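Local coordinates for Eps1p (Saccharomyces cerevisiae, PDB 4TW5), which belongs to the thioredoxin-fold proteins of yeast, its fragment here built from two thioredoxin-like domains, at residues 165-168 against 169-172. Residues are numbered along the deposited sequence; the frame is centred on the assembly and turned at random.
Sequences MKNS and DDSL
A type I beta turn from Asn167 to Asp170, in the loop between strand 155-160 and helix 180-196 of the second thioredoxin-like domain, is closed by Asp170 N and Asn167 O, 2.9 Å apart in a nearly straight hydrogen bond. The carboxylate of Asp170 then reaches back across the turn and binds the N-H groups of its first residue and of the residue before it. Its OD2 accepts both: from Asn167 N at 3.0 Å, well above the carboxylate plane, and from Lys166 N at 3.2 Å, on the anti side but tilted out of the plane and more bent (144°). Both donors come from the same face of the carboxylate, and their bonds probably favour its charged form. CG of Asp170 stands beside its own backbone N (chi1 -78°), which directs the group back over Asn167. There the Asn167 amide lies nearly perpendicular to it, with ND2 3.6 Å from Asp170 OD1. Apart from this polar network, Met165 and Leu172 cross at about a right angle; CB of Met165 is 3.6 Å from Leu172 CD1, and the bend at chi3 (-73°) returns CE to 3.5 Å from the same methyl. Asp169 OD2 forms a salt bridge with Lys188 of helix 180-196, and Lys166 NZ another with Asp75 of the second subunit. Gln184 of the same helix bonds to the carbonyls of Ser168 and Asp170, and His203 of strand 200-205 to that of Lys166, so the helix holds the turn and the strand the chain leading into it.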
ATOM      1  N   MET A 165       8.221 -15.174   7.237  1.00 32.92           N
ATOM      2  CA  MET A 165       8.426 -15.665   8.589  1.00 32.06           C
ATOM      3  C   MET A 165       7.198 -16.446   9.050  1.00 29.05           C
ATOM      4  O   MET A 165       6.144 -15.881   9.267  1.00 31.69           O
ATOM      5  CB  MET A 165       8.753 -14.520   9.554  1.00 28.69           C
ATOM      6  CG  MET A 165       9.052 -14.997  10.979  1.00 27.72           C
ATOM      7  SD  MET A 165       9.561 -13.658  12.082  1.00 30.31           S
ATOM      8  CE  MET A 165      11.201 -13.299  11.499  1.00 27.39           C
ATOM      9  N   LYS A 166       7.337 -17.761   9.162  1.00 32.91           N
ATOM     10  CA  LYS A 166       6.263 -18.583   9.701  1.00 30.25           C
ATOM     11  C   LYS A 166       6.482 -18.786  11.190  1.00 31.11           C
ATOM     12  O   LYS A 166       5.594 -18.504  11.992  1.00 28.10           O
ATOM     13  CB  LYS A 166       6.215 -19.937   8.994  1.00 32.38           C
ATOM     14  CG  LYS A 166       5.637 -19.913   7.593  1.00 40.68           C
ATOM     15  CD  LYS A 166       4.237 -20.492   7.566  1.00 56.09           C
ATOM     16  CE  LYS A 166       3.674 -20.549   6.150  1.00 64.48           C
ATOM     17  NZ  LYS A 166       2.379 -21.297   6.098  1.00 68.29           N
ATOM     18  N   ASN A 167       7.668 -19.268  11.557  1.00 30.07           N
ATOM     19  CA  ASN A 167       8.101 -19.233  12.956  1.00 28.59           C
ATOM     20  C   ASN A 167       9.105 -18.146  13.140  1.00 25.23           C
ATOM     21  O   ASN A 167       9.916 -17.901  12.255  1.00 29.19           O
ATOM     22  CB  ASN A 167       8.676 -20.572  13.430  1.00 32.37           C
ATOM     23  CG  ASN A 167       7.702 -21.708  13.246  1.00 37.25           C
ATOM     24  OD1 ASN A 167       6.724 -21.817  13.982  1.00 31.89           O
ATOM     25  ND2 ASN A 167       7.957 -22.555  12.255  1.00 45.01           N
ATOM     26  N   SER A 168       9.080 -17.490  14.291  1.00 26.69           N
ATOM     27  CA  SER A 168       9.902 -16.293  14.432  1.00 32.30           C
ATOM     28  C   SER A 168      11.409 -16.620  14.299  1.00 32.34           C
ATOM     29  O   SER A 168      12.219 -15.726  14.103  1.00 29.41           O
ATOM     30  CB  SER A 168       9.601 -15.580  15.749  1.00 27.15           C
ATOM     31  OG  SER A 168      10.105 -16.296  16.866  1.00 27.14           O
ATOM     32  N   ASP A 169      11.770 -17.899  14.390  1.00 31.75           N
ATOM     33  CA  ASP A 169      13.167 -18.282  14.284  1.00 26.39           C
ATOM     34  C   ASP A 169      13.512 -19.034  12.988  1.00 33.29           C
ATOM     35  O   ASP A 169      14.579 -19.640  12.896  1.00 23.80           O
ATOM     36  CB  ASP A 169      13.573 -19.152  15.480  1.00 26.57           C
ATOM     37  CG  ASP A 169      12.707 -20.398  15.626  1.00 27.86           C
ATOM     38  OD1 ASP A 169      11.726 -20.560  14.867  1.00 30.71           O
ATOM     39  OD2 ASP A 169      13.011 -21.221  16.511  1.00 31.03           O
ATOM     40  N   ASP A 170      12.651 -18.951  11.978  1.00 30.66           N
ATOM     41  CA  ASP A 170      12.983 -19.521  10.686  1.00 26.18           C
ATOM     42  C   ASP A 170      14.260 -18.880  10.160  1.00 29.96           C
ATOM     43  O   ASP A 170      14.538 -17.718  10.469  1.00 25.10           O
ATOM     44  CB  ASP A 170      11.860 -19.278   9.683  1.00 29.52           C
ATOM     45  CG  ASP A 170      10.712 -20.202   9.870  1.00 31.50           C
ATOM     46  OD1 ASP A 170      10.893 -21.225  10.563  1.00 42.10           O
ATOM     47  OD2 ASP A 170       9.629 -19.920   9.315  1.00 33.52           O
ATOM     48  N   SER A 171      15.009 -19.611   9.330  1.00 28.39           N
ATOM     49  CA  SER A 171      16.197 -19.051   8.689  1.00 26.95           C
ATOM     50  C   SER A 171      15.741 -18.097   7.603  1.00 23.01           C
ATOM     51  O   SER A 171      15.017 -18.484   6.695  1.00 25.05           O
ATOM     52  CB  SER A 171      17.082 -20.150   8.095  1.00 39.30           C
ATOM     53  OG  SER A 171      17.783 -20.856   9.111  1.00 49.35           O
ATOM     54  N   LEU A 172      16.107 -16.832   7.724  1.00 26.08           N
ATOM     55  CA  LEU A 172      15.601 -15.824   6.804  1.00 27.21           C
ATOM     56  C   LEU A 172      16.693 -14.854   6.398  1.00 23.41           C
ATOM     57  O   LEU A 172      17.618 -14.605   7.158  1.00 25.08           O
ATOM     58  CB  LEU A 172      14.424 -15.065   7.448  1.00 30.07           C
ATOM     59  CG  LEU A 172      13.158 -15.863   7.787  1.00 27.89           C
ATOM     60  CD1 LEU A 172      12.187 -15.030   8.626  1.00 30.47           C
ATOM     61  CD2 LEU A 172      12.471 -16.346   6.494  1.00 29.22           C
TER